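Local coordinates for protein ribulose bisphosphate carboxylase (Hyperthermus butylicus DSM 5456, PDB 6HUN) that probably fixes carbon dioxide onto ribulose 1,5-bisphosphate, giving two molecules of 3-phosphoglycerate, as part of archaeal AMP breakdown, at residues 26-31 / 79-84; 114-119 / 277-282; 125-130 / 135-140; 390-395 / 400-405. All coordinates share one frame; numbering follows the deposited sequence.

Interaction 1 (26-31 / 79-84); sequences YLEFVD and SWFEKL
Phe29 and Glu82 mark the nearest approach of two short helical turns whose backbones stay well apart, 10.1 Å between the CA of Phe29 and the CA of Glu82. Residues 27-29 form a 3-10 turn ahead of strand 41-49, and the weakly bonded helix near 81-84 leads into strand 87-93. Both lie in the N-terminal domain; side chains alone span the gap. Glu28, extended beyond CG, brings OE2 in plane to the edge of the Phe81 ring, 3.7 Å from Phe81 CE2, with its carboxylate turned 89° from the ring. Beside this approach, Phe29 CZ meets Phe81 CZ at 4.3 Å. Glu82 doubles back at its second torsion (chi2 -76°), which carries Glu82 OE1 to 3.3 Å from Glu28 OE2. These two acceptors share no hydrogen bond; the NZ of Lys85 forms a salt bridge to each, and Lys85 also makes a cation-pi contact with Phe29. Phe81 in turn packs edge-to-face with Trp71 and rests on Pro178 of the second subunit. The like-charged pair probably depends on the lysine for its stability, while the slightly positive edge of the Phe81 ring probably adds a weak electrostatic attraction to Glu28.

Interaction 2 (114-119 / 277-282); sequences SIPNFA and ALQHAR
The amide of Gln279 meets Ile115 flat side on: Ile115 CG1 stands above its plane, 3.6 Å from Gln279 CD and slightly closer to Gln279 OE1. At the oxygen end of the amide, close to its plane, sits Pro116 CD. This is a glutamine from a barrel helix, 275-288 of the TIM-barrel catalytic domain, reaching across to the N-terminus of helix 115-122 in the N-terminal domain, a buried joint between the two domains of one chain. Its OE1 takes the N-H of Ile115, the first residue of that helix, in a bond of 2.9 Å between Ile115 N and Gln279 OE1. The hydrogen points fairly straight at the oxygen (158°), but the donor is tilted 34° from the carbonyl plane and comes from the same side as Ile115 CG1. With CG set anti to its own carbonyl carbon (chi1 -63°) and the chain extended beyond, Gln279 spends its whole length on the crossing. At the other end of the amide, NE2 donates to the O of Gly113; one bond accepted and one donated together fix which way round the amide lies. With alanine at Gln279, the Ile115 N-H and the Gly113 carbonyl would probably lose their shared partner, and a gap would open beside the Ile115 side chain. Ser114, the N-cap, serves the next N-H of the helix, its OG accepting from Asn117 N at 3.0 Å. Around the same helix end, Pro116 CD lies 3.3 Å from Gln279 OE1.

Interaction 3 (125-130 / 135-140); sequences NIFGMK and LRVEDV
The edge of the Phe127 ring is aimed at a backbone carbonyl: the O of Leu135 lies in the ring plane, 3.3 Å from Phe127 CE1, an approach that suits the slightly positive rim of an aromatic ring. No hydrogen bond joins 125-130 to 135-140; the remaining contacts are apolar. Past the carbonyl, Phe127 CZ reaches Val137 CG2 at 3.8 Å, and the ring thus spans two residues of the strand that point the same way. Ile126 packs on Leu135. With CG1 wedged between the backbone N and the carbonyl carbon (chi1 53°), it lies across the Leu135 side chain at about a right angle, and Ile126 CG1 comes within 3.5 Å of Leu135 CD2, tighter than usual for two carbons. Replacing Phe127 with alanine would probably open a gap beside Val137 CG2 and take away the edge-to-face partner of His308. The neighbourhood ties the contact into the mixed sheet, where strand 132-141 runs between 41-49 and the later strand 309-310 and is broken by a classic beta bulge at Glu138 and Asp139, opposite Val44. Phe45 of strand 41-49 touches both Ile126 and Val137, Ile62 of helix 55-65 covers Leu135, Leu314 of helix 312-322 backs Val137, and Arg304 of the second subunit bonds the O of Phe127.

Interaction 4 (390-395 / 400-405); sequences PEVIRV and IIMQVG
Ile400 opens the contact with its CD1 tip, 4.1 Å from Val392 CG1 and slightly farther from Ile393 CG1, just before strand 401-403 begins. Ile401 turns the opposite way, onto Ala173 of strand 171-174. Met402 points back at helix 389-396 and carries most of the packing. Its first torsion stands well off a staggered value (chi1 -32°), and the bend at chi3 (69°) swings the methyl alongside Val392, where Met402 CE and Val392 CG1 are pressed to 3.4 Å, closer than normal van der Waals contact. Its sulfur meets the neighbouring helix residue, Met402 SD lying 3.9 Å from Ile393 CG1 as the two side chains cross at about a right angle. This is helix against following strand in the beta-alpha-beta crossover 377-380, 389-396, 401-403, the last such unit of the eight-stranded TIM barrel, whose strand 401-403 closes the ring against 171-174. Gln403 then faces away from the helix, and its OE1 hydrogen-bonds the NZ of Lys203, the lysine predicted to carry the metal-binding carbamate, which is unmodified here. Val404, packed on Val422 and Thr174, is the N-cap of helix 405-409, and Gly405 begins that helix; Gln403, Val404 and Gly405 are all predicted to bind substrate.

In the fold
Interactions 2, 3 and 4 are buried, whereas interaction 1 is partly buried at the outer end of the N-terminal domain and is where charge gathers. Interaction 2 spans the two domains through one amide; interaction 3 packs a phenylalanine and aliphatic groups in the mixed sheet, interaction 4 aliphatic side chains and a methionine in the barrel wall. Interaction 3 is nested within the loop closed by interaction 2, and the two meet where Phe118 CZ packs on Val140 CG2 at 4.0 Å. Interactions 1, 2 and 3 all reach the second subunit. Interaction 4 touches no other chain, lies about 48 Å from interaction 1, centre to centre, and alone contains predicted substrate-binding residues.

Interaction 1 (26-31 / 79-84)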
# COMPACT_ATOMS: atom_id res chain seq x y z
N TYR A 26 -10.69 -28.00 4.24
CA TYR A 26 -9.97 -27.25 3.23
C TYR A 26 -9.65 -28.08 1.99
O TYR A 26 -9.22 -27.50 0.99
CB TYR A 26 -8.69 -26.66 3.85
CG TYR A 26 -8.97 -25.64 4.93
CD1 TYR A 26 -9.53 -24.42 4.61
CD2 TYR A 26 -8.72 -25.92 6.28
CE1 TYR A 26 -9.80 -23.48 5.59
CE2 TYR A 26 -8.99 -24.99 7.27
CZ TYR A 26 -9.54 -23.78 6.92
OH TYR A 26 -9.82 -22.84 7.86
N LEU A 27 -9.87 -29.41 2.05
CA LEU A 27 -9.79 -30.26 0.87
C LEU A 27 -10.87 -29.89 -0.14
O LEU A 27 -10.70 -30.10 -1.35
CB LEU A 27 -9.91 -31.76 1.25
CG LEU A 27 -11.23 -32.56 1.48
CD1 LEU A 27 -11.80 -33.25 0.20
CD2 LEU A 27 -11.12 -33.66 2.57
N GLU A 28 -11.98 -29.34 0.33
CA GLU A 28 -13.10 -28.94 -0.51
C GLU A 28 -12.74 -27.83 -1.50
O GLU A 28 -13.49 -27.60 -2.46
CB GLU A 28 -14.25 -28.53 0.44
CG GLU A 28 -15.13 -27.38 0.00
CD GLU A 28 -16.45 -27.30 0.75
OE1 GLU A 28 -16.62 -28.03 1.77
OE2 GLU A 28 -17.33 -26.51 0.30
N PHE A 29 -11.59 -27.18 -1.33
CA PHE A 29 -11.20 -26.09 -2.22
C PHE A 29 -10.10 -26.47 -3.19
O PHE A 29 -9.61 -25.60 -3.92
CB PHE A 29 -10.75 -24.86 -1.39
CG PHE A 29 -11.87 -24.24 -0.60
CD1 PHE A 29 -12.28 -24.79 0.60
CD2 PHE A 29 -12.53 -23.12 -1.08
CE1 PHE A 29 -13.33 -24.25 1.33
CE2 PHE A 29 -13.57 -22.56 -0.35
CZ PHE A 29 -13.98 -23.14 0.87
N VAL A 30 -9.70 -27.74 -3.21
CA VAL A 30 -8.64 -28.26 -4.06
C VAL A 30 -9.27 -29.26 -5.01
O VAL A 30 -10.18 -29.99 -4.62
CB VAL A 30 -7.54 -28.95 -3.21
CG1 VAL A 30 -6.38 -29.35 -4.08
CG2 VAL A 30 -7.07 -28.01 -2.11
N ASP A 31 -8.80 -29.28 -6.27
CA ASP A 31 -9.36 -30.16 -7.30
C ASP A 31 -8.46 -30.21 -8.52
O ASP A 31 -8.64 -29.43 -9.45
CB ASP A 31 -10.74 -29.67 -7.72
CG ASP A 31 -11.44 -30.61 -8.70
OD1 ASP A 31 -10.78 -31.52 -9.27
OD2 ASP A 31 -12.66 -30.44 -8.89
N SER A 79 -26.97 -18.68 -0.81
CA SER A 79 -27.26 -19.17 -2.15
C SER A 79 -26.10 -19.00 -3.12
O SER A 79 -26.17 -19.55 -4.22
CB SER A 79 -28.50 -18.48 -2.74
OG SER A 79 -28.57 -17.10 -2.44
N TRP A 80 -25.04 -18.28 -2.75
CA TRP A 80 -23.94 -18.03 -3.66
C TRP A 80 -22.61 -18.63 -3.20
O TRP A 80 -21.57 -18.37 -3.83
CB TRP A 80 -23.79 -16.52 -3.89
CG TRP A 80 -24.78 -15.97 -4.83
CD1 TRP A 80 -26.11 -15.78 -4.60
CD2 TRP A 80 -24.54 -15.54 -6.19
NE1 TRP A 80 -26.72 -15.26 -5.71
CE2 TRP A 80 -25.78 -15.10 -6.70
CE3 TRP A 80 -23.42 -15.50 -7.01
CZ2 TRP A 80 -25.92 -14.61 -8.00
CZ3 TRP A 80 -23.56 -15.01 -8.31
CH2 TRP A 80 -24.81 -14.59 -8.79
N PHE A 81 -22.62 -19.45 -2.15
CA PHE A 81 -21.37 -19.98 -1.60
C PHE A 81 -20.64 -20.88 -2.60
O PHE A 81 -19.47 -20.65 -2.94
CB PHE A 81 -21.64 -20.72 -0.29
CG PHE A 81 -20.41 -21.34 0.32
CD1 PHE A 81 -19.63 -20.62 1.20
CD2 PHE A 81 -20.05 -22.64 0.02
CE1 PHE A 81 -18.49 -21.19 1.79
CE2 PHE A 81 -18.92 -23.21 0.57
CZ PHE A 81 -18.14 -22.49 1.46
N GLU A 82 -21.30 -21.97 -3.05
CA GLU A 82 -20.62 -22.89 -3.97
C GLU A 82 -20.30 -22.22 -5.30
O GLU A 82 -19.29 -22.56 -5.93
CB GLU A 82 -21.45 -24.16 -4.20
CG GLU A 82 -21.47 -25.13 -3.02
CD GLU A 82 -20.17 -25.94 -2.89
OE1 GLU A 82 -19.84 -26.34 -1.76
OE2 GLU A 82 -19.47 -26.14 -3.91
N LYS A 83 -21.11 -21.24 -5.70
CA LYS A 83 -20.88 -20.49 -6.94
C LYS A 83 -19.63 -19.61 -6.85
O LYS A 83 -18.84 -19.54 -7.79
CB LYS A 83 -22.12 -19.64 -7.24
CG LYS A 83 -21.93 -18.60 -8.36
CD LYS A 83 -21.48 -19.26 -9.68
CE LYS A 83 -20.43 -18.37 -10.40
NZ LYS A 83 -19.39 -19.20 -11.10
N LEU A 84 -19.45 -18.92 -5.72
CA LEU A 84 -18.35 -17.98 -5.56
C LEU A 84 -17.04 -18.63 -5.14
O LEU A 84 -16.06 -17.92 -4.96
CB LEU A 84 -18.74 -16.93 -4.54
CG LEU A 84 -19.86 -15.99 -4.96
CD1 LEU A 84 -20.24 -15.04 -3.83
CD2 LEU A 84 -19.41 -15.22 -6.21

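Interaction 2 (114-119 / 277-282)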
# COMPACT_ATOMS: atom_id res chain seq x y z
N SER A 114 -12.79 -2.17 -9.43
CA SER A 114 -12.25 -1.76 -8.11
C SER A 114 -10.92 -2.45 -7.83
O SER A 114 -10.92 -3.61 -7.40
CB SER A 114 -13.24 -2.10 -7.00
OG SER A 114 -12.67 -1.80 -5.70
N ILE A 115 -9.78 -1.76 -7.93
CA ILE A 115 -8.52 -2.38 -7.50
C ILE A 115 -8.53 -2.65 -6.00
O ILE A 115 -8.01 -3.71 -5.58
CB ILE A 115 -7.33 -1.52 -7.95
CG1 ILE A 115 -7.31 -1.33 -9.47
CG2 ILE A 115 -6.02 -2.15 -7.44
CD1 ILE A 115 -6.89 -2.58 -10.22
N PRO A 116 -9.03 -1.76 -5.14
CA PRO A 116 -9.08 -2.10 -3.72
C PRO A 116 -9.80 -3.39 -3.43
O PRO A 116 -9.34 -4.15 -2.56
CB PRO A 116 -9.81 -0.90 -3.10
CG PRO A 116 -9.37 0.25 -4.02
CD PRO A 116 -9.49 -0.38 -5.38
N ASN A 117 -10.91 -3.65 -4.10
CA ASN A 117 -11.62 -4.90 -3.73
C ASN A 117 -10.83 -6.11 -4.22
O ASN A 117 -10.75 -7.13 -3.54
CB ASN A 117 -13.01 -4.92 -4.32
CG ASN A 117 -13.76 -6.20 -3.98
OD1 ASN A 117 -14.19 -6.94 -4.88
ND2 ASN A 117 -13.97 -6.44 -2.67
N PHE A 118 -10.22 -5.99 -5.39
CA PHE A 118 -9.37 -7.07 -5.89
C PHE A 118 -8.26 -7.37 -4.93
O PHE A 118 -8.05 -8.53 -4.52
CB PHE A 118 -8.77 -6.70 -7.29
CG PHE A 118 -7.64 -7.60 -7.66
CD1 PHE A 118 -7.94 -8.83 -8.24
CD2 PHE A 118 -6.33 -7.28 -7.37
CE1 PHE A 118 -6.93 -9.71 -8.54
CE2 PHE A 118 -5.28 -8.16 -7.67
CZ PHE A 118 -5.61 -9.39 -8.23
N ALA A 119 -7.57 -6.32 -4.48
CA ALA A 119 -6.44 -6.50 -3.57
C ALA A 119 -6.89 -7.07 -2.22
O ALA A 119 -6.15 -7.83 -1.58
CB ALA A 119 -5.73 -5.17 -3.34
N ALA A 277 -6.58 6.26 -4.65
CA ALA A 277 -6.13 7.59 -5.12
C ALA A 277 -5.75 7.55 -6.59
O ALA A 277 -6.03 8.50 -7.36
CB ALA A 277 -4.89 8.06 -4.32
N LEU A 278 -5.06 6.49 -7.00
CA LEU A 278 -4.67 6.39 -8.42
C LEU A 278 -5.91 6.30 -9.29
O LEU A 278 -6.02 7.01 -10.31
CB LEU A 278 -3.77 5.17 -8.63
CG LEU A 278 -3.49 4.82 -10.09
CD1 LEU A 278 -2.82 6.04 -10.88
CD2 LEU A 278 -2.57 3.53 -10.17
N GLN A 279 -6.90 5.45 -8.90
CA GLN A 279 -8.09 5.34 -9.76
C GLN A 279 -8.86 6.66 -9.79
O GLN A 279 -9.49 6.98 -10.82
CB GLN A 279 -9.03 4.20 -9.29
CG GLN A 279 -8.30 2.82 -9.42
CD GLN A 279 -9.27 1.67 -9.37
OE1 GLN A 279 -9.54 1.11 -8.30
NE2 GLN A 279 -9.89 1.37 -10.54
N HIS A 280 -8.90 7.39 -8.66
CA HIS A 280 -9.52 8.72 -8.66
C HIS A 280 -8.76 9.70 -9.55
O HIS A 280 -9.37 10.47 -10.32
CB HIS A 280 -9.56 9.26 -7.23
CG HIS A 280 -10.44 10.48 -7.07
ND1 HIS A 280 -11.75 10.53 -7.50
CD2 HIS A 280 -10.19 11.67 -6.48
CE1 HIS A 280 -12.26 11.72 -7.22
NE2 HIS A 280 -11.33 12.43 -6.61
N ALA A 281 -7.42 9.68 -9.48
CA ALA A 281 -6.64 10.54 -10.40
C ALA A 281 -6.92 10.18 -11.85
O ALA A 281 -6.99 11.07 -12.73
CB ALA A 281 -5.15 10.36 -10.05
N ARG A 282 -7.21 8.90 -12.12
CA ARG A 282 -7.48 8.49 -13.50
C ARG A 282 -8.81 9.06 -13.97
O ARG A 282 -8.95 9.48 -15.14
CB ARG A 282 -7.42 6.95 -13.60
CG ARG A 282 -7.85 6.39 -14.94
CD ARG A 282 -6.99 6.95 -16.14
NE ARG A 282 -7.40 6.32 -17.37
CZ ARG A 282 -8.41 6.75 -18.12
NH1 ARG A 282 -9.06 7.87 -17.80
NH2 ARG A 282 -8.73 6.11 -19.25

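Interaction 3 (125-130 / 135-140)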
# COMPACT_ATOMS: atom_id res chain seq x y z
N ASN A 125 -5.65 -11.02 3.41
CA ASN A 125 -5.26 -11.72 4.63
C ASN A 125 -4.40 -12.95 4.38
O ASN A 125 -3.82 -13.50 5.36
CB ASN A 125 -6.53 -12.20 5.37
CG ASN A 125 -7.24 -11.09 6.10
OD1 ASN A 125 -6.69 -10.01 6.31
ND2 ASN A 125 -8.49 -11.36 6.51
N ILE A 126 -4.45 -13.50 3.17
CA ILE A 126 -3.70 -14.74 2.92
C ILE A 126 -2.22 -14.60 3.27
O ILE A 126 -1.58 -15.57 3.64
CB ILE A 126 -3.89 -15.21 1.47
CG1 ILE A 126 -3.55 -14.11 0.43
CG2 ILE A 126 -5.34 -15.86 1.30
CD1 ILE A 126 -3.76 -14.75 -1.02
N PHE A 127 -1.68 -13.37 3.24
CA PHE A 127 -0.25 -13.24 3.50
C PHE A 127 0.10 -13.50 4.94
O PHE A 127 1.27 -13.77 5.25
CB PHE A 127 0.21 -11.81 3.22
CG PHE A 127 0.37 -11.46 1.77
CD1 PHE A 127 1.35 -12.10 0.96
CD2 PHE A 127 -0.49 -10.51 1.21
CE1 PHE A 127 1.50 -11.75 -0.37
CE2 PHE A 127 -0.37 -10.15 -0.14
CZ PHE A 127 0.68 -10.79 -0.94
N GLY A 128 -0.86 -13.30 5.87
CA GLY A 128 -0.54 -13.50 7.28
C GLY A 128 -1.04 -14.79 7.89
O GLY A 128 -1.02 -14.93 9.12
N MET A 129 -1.49 -15.75 7.10
CA MET A 129 -2.06 -16.95 7.69
C MET A 129 -0.95 -17.80 8.34
O MET A 129 0.15 -17.91 7.80
CB MET A 129 -2.81 -17.76 6.61
CG MET A 129 -4.06 -17.05 6.05
SD MET A 129 -4.93 -18.14 4.86
CE MET A 129 -3.58 -18.61 3.83
N LYS A 130 -1.26 -18.43 9.49
CA LYS A 130 -0.26 -19.22 10.21
C LYS A 130 0.21 -20.45 9.42
O LYS A 130 1.34 -20.95 9.64
CB LYS A 130 -0.81 -19.70 11.56
CG LYS A 130 -1.40 -18.66 12.51
CD LYS A 130 -2.35 -19.38 13.51
CE LYS A 130 -1.81 -20.81 13.77
NZ LYS A 130 -2.80 -21.83 14.25
N LEU A 135 4.31 -16.48 1.01
CA LEU A 135 3.28 -16.47 -0.03
C LEU A 135 3.68 -15.33 -0.96
O LEU A 135 3.76 -14.16 -0.52
CB LEU A 135 1.89 -16.24 0.62
CG LEU A 135 0.82 -16.16 -0.48
CD1 LEU A 135 0.71 -17.53 -1.17
CD2 LEU A 135 -0.48 -15.75 0.20
N ARG A 136 4.05 -15.68 -2.18
CA ARG A 136 4.29 -14.66 -3.20
C ARG A 136 3.24 -14.72 -4.30
O ARG A 136 2.97 -15.79 -4.88
CB ARG A 136 5.66 -14.80 -3.85
CG ARG A 136 6.07 -13.41 -4.25
CD ARG A 136 6.81 -13.30 -5.36
NE ARG A 136 7.63 -12.12 -5.29
CZ ARG A 136 8.39 -11.78 -6.32
NH1 ARG A 136 9.23 -10.79 -6.23
NH2 ARG A 136 8.32 -12.57 -7.38
N VAL A 137 2.63 -13.60 -4.59
CA VAL A 137 1.64 -13.58 -5.68
C VAL A 137 2.42 -13.25 -6.93
O VAL A 137 2.94 -12.13 -7.05
CB VAL A 137 0.50 -12.57 -5.44
CG1 VAL A 137 -0.57 -12.85 -6.53
CG2 VAL A 137 -0.11 -12.83 -4.05
N GLU A 138 2.52 -14.21 -7.85
CA GLU A 138 3.41 -14.03 -8.99
C GLU A 138 2.71 -13.33 -10.18
O GLU A 138 3.31 -12.49 -10.87
CB GLU A 138 3.94 -15.40 -9.45
CG GLU A 138 4.66 -16.23 -8.39
CD GLU A 138 6.10 -15.74 -8.09
OE1 GLU A 138 6.47 -14.59 -8.40
OE2 GLU A 138 6.85 -16.50 -7.45
N ASP A 139 1.45 -13.70 -10.43
CA ASP A 139 0.73 -13.14 -11.56
C ASP A 139 -0.75 -13.46 -11.38
O ASP A 139 -1.12 -14.39 -10.67
CB ASP A 139 1.24 -13.77 -12.88
CG ASP A 139 0.83 -12.95 -14.12
OD1 ASP A 139 0.22 -11.85 -13.93
OD2 ASP A 139 1.20 -13.37 -15.24
N VAL A 140 -1.58 -12.72 -12.11
CA VAL A 140 -3.03 -12.95 -12.08
C VAL A 140 -3.49 -12.71 -13.49
O VAL A 140 -3.12 -11.69 -14.08
CB VAL A 140 -3.76 -12.00 -11.10
CG1 VAL A 140 -5.28 -12.24 -11.17
CG2 VAL A 140 -3.31 -12.28 -9.66

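Interaction 4 (390-395 / 400-405)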
# COMPACT_ATOMS: atom_id res chain seq x y z
N PRO A 390 22.48 3.99 -26.19
CA PRO A 390 22.17 3.12 -27.32
C PRO A 390 21.89 1.68 -26.92
O PRO A 390 20.98 1.07 -27.48
CB PRO A 390 23.43 3.24 -28.22
CG PRO A 390 23.88 4.57 -27.97
CD PRO A 390 23.64 4.85 -26.50
N GLU A 391 22.64 1.13 -25.96
CA GLU A 391 22.43 -0.26 -25.58
C GLU A 391 21.08 -0.44 -24.89
O GLU A 391 20.39 -1.43 -25.13
CB GLU A 391 23.55 -0.75 -24.67
CG GLU A 391 24.52 -1.71 -25.33
CD GLU A 391 23.91 -3.04 -25.76
OE1 GLU A 391 23.48 -3.16 -26.93
OE2 GLU A 391 23.93 -3.99 -24.94
N VAL A 392 20.68 0.52 -24.05
CA VAL A 392 19.37 0.43 -23.40
C VAL A 392 18.27 0.47 -24.45
O VAL A 392 17.32 -0.33 -24.41
CB VAL A 392 19.20 1.55 -22.36
CG1 VAL A 392 17.79 1.58 -21.87
CG2 VAL A 392 20.19 1.29 -21.20
N ILE A 393 18.40 1.37 -25.42
CA ILE A 393 17.41 1.47 -26.51
C ILE A 393 17.37 0.19 -27.35
O ILE A 393 16.30 -0.24 -27.79
CB ILE A 393 17.71 2.71 -27.38
CG1 ILE A 393 17.58 4.02 -26.58
CG2 ILE A 393 16.75 2.77 -28.53
CD1 ILE A 393 18.19 5.25 -27.35
N ARG A 394 18.54 -0.44 -27.63
CA ARG A 394 18.52 -1.68 -28.42
C ARG A 394 17.83 -2.81 -27.65
O ARG A 394 17.14 -3.66 -28.24
CB ARG A 394 19.94 -2.12 -28.80
CG ARG A 394 20.00 -3.16 -29.94
CD ARG A 394 21.44 -3.70 -30.16
NE ARG A 394 22.03 -4.19 -28.92
CZ ARG A 394 21.70 -5.33 -28.33
NH1 ARG A 394 20.77 -6.12 -28.88
NH2 ARG A 394 22.27 -5.68 -27.17
N VAL A 395 18.04 -2.85 -26.33
CA VAL A 395 17.53 -3.91 -25.49
C VAL A 395 16.09 -3.65 -25.07
O VAL A 395 15.25 -4.55 -25.12
CB VAL A 395 18.45 -4.10 -24.27
CG1 VAL A 395 17.80 -5.00 -23.25
CG2 VAL A 395 19.82 -4.67 -24.73
N ILE A 400 10.20 3.90 -24.86
CA ILE A 400 10.55 4.02 -23.46
C ILE A 400 10.70 5.49 -23.13
O ILE A 400 10.97 6.33 -23.99
CB ILE A 400 11.88 3.30 -23.09
CG1 ILE A 400 13.05 3.93 -23.87
CG2 ILE A 400 11.78 1.84 -23.40
CD1 ILE A 400 14.41 3.24 -23.60
N ILE A 401 10.63 5.79 -21.84
CA ILE A 401 11.08 7.05 -21.29
C ILE A 401 12.38 6.77 -20.54
O ILE A 401 12.44 5.86 -19.71
CB ILE A 401 10.02 7.67 -20.36
CG1 ILE A 401 8.73 7.91 -21.14
CG2 ILE A 401 10.61 8.94 -19.72
CD1 ILE A 401 7.53 8.12 -20.15
N MET A 402 13.47 7.48 -20.90
CA MET A 402 14.70 7.36 -20.14
C MET A 402 14.86 8.52 -19.18
O MET A 402 14.76 9.68 -19.57
CB MET A 402 15.91 7.30 -21.09
CG MET A 402 15.54 6.62 -22.36
SD MET A 402 17.02 6.22 -23.43
CE MET A 402 17.70 4.98 -22.40
N GLN A 403 15.13 8.20 -17.93
CA GLN A 403 15.44 9.23 -16.98
C GLN A 403 16.95 9.41 -16.94
O GLN A 403 17.69 8.46 -16.67
CB GLN A 403 14.86 8.84 -15.62
CG GLN A 403 14.84 9.93 -14.64
CD GLN A 403 14.17 9.44 -13.38
OE1 GLN A 403 13.08 8.92 -13.45
NE2 GLN A 403 14.86 9.54 -12.24
N VAL A 404 17.41 10.61 -17.27
CA VAL A 404 18.83 10.75 -17.56
C VAL A 404 19.38 11.91 -16.75
O VAL A 404 20.18 12.71 -17.26
CB VAL A 404 19.13 10.96 -19.06
CG1 VAL A 404 18.89 9.70 -19.86
CG2 VAL A 404 18.33 12.15 -19.67
N GLY A 405 19.05 11.93 -15.47
CA GLY A 405 19.49 12.96 -14.55
C GLY A 405 20.98 13.20 -14.40
O GLY A 405 21.44 14.31 -14.67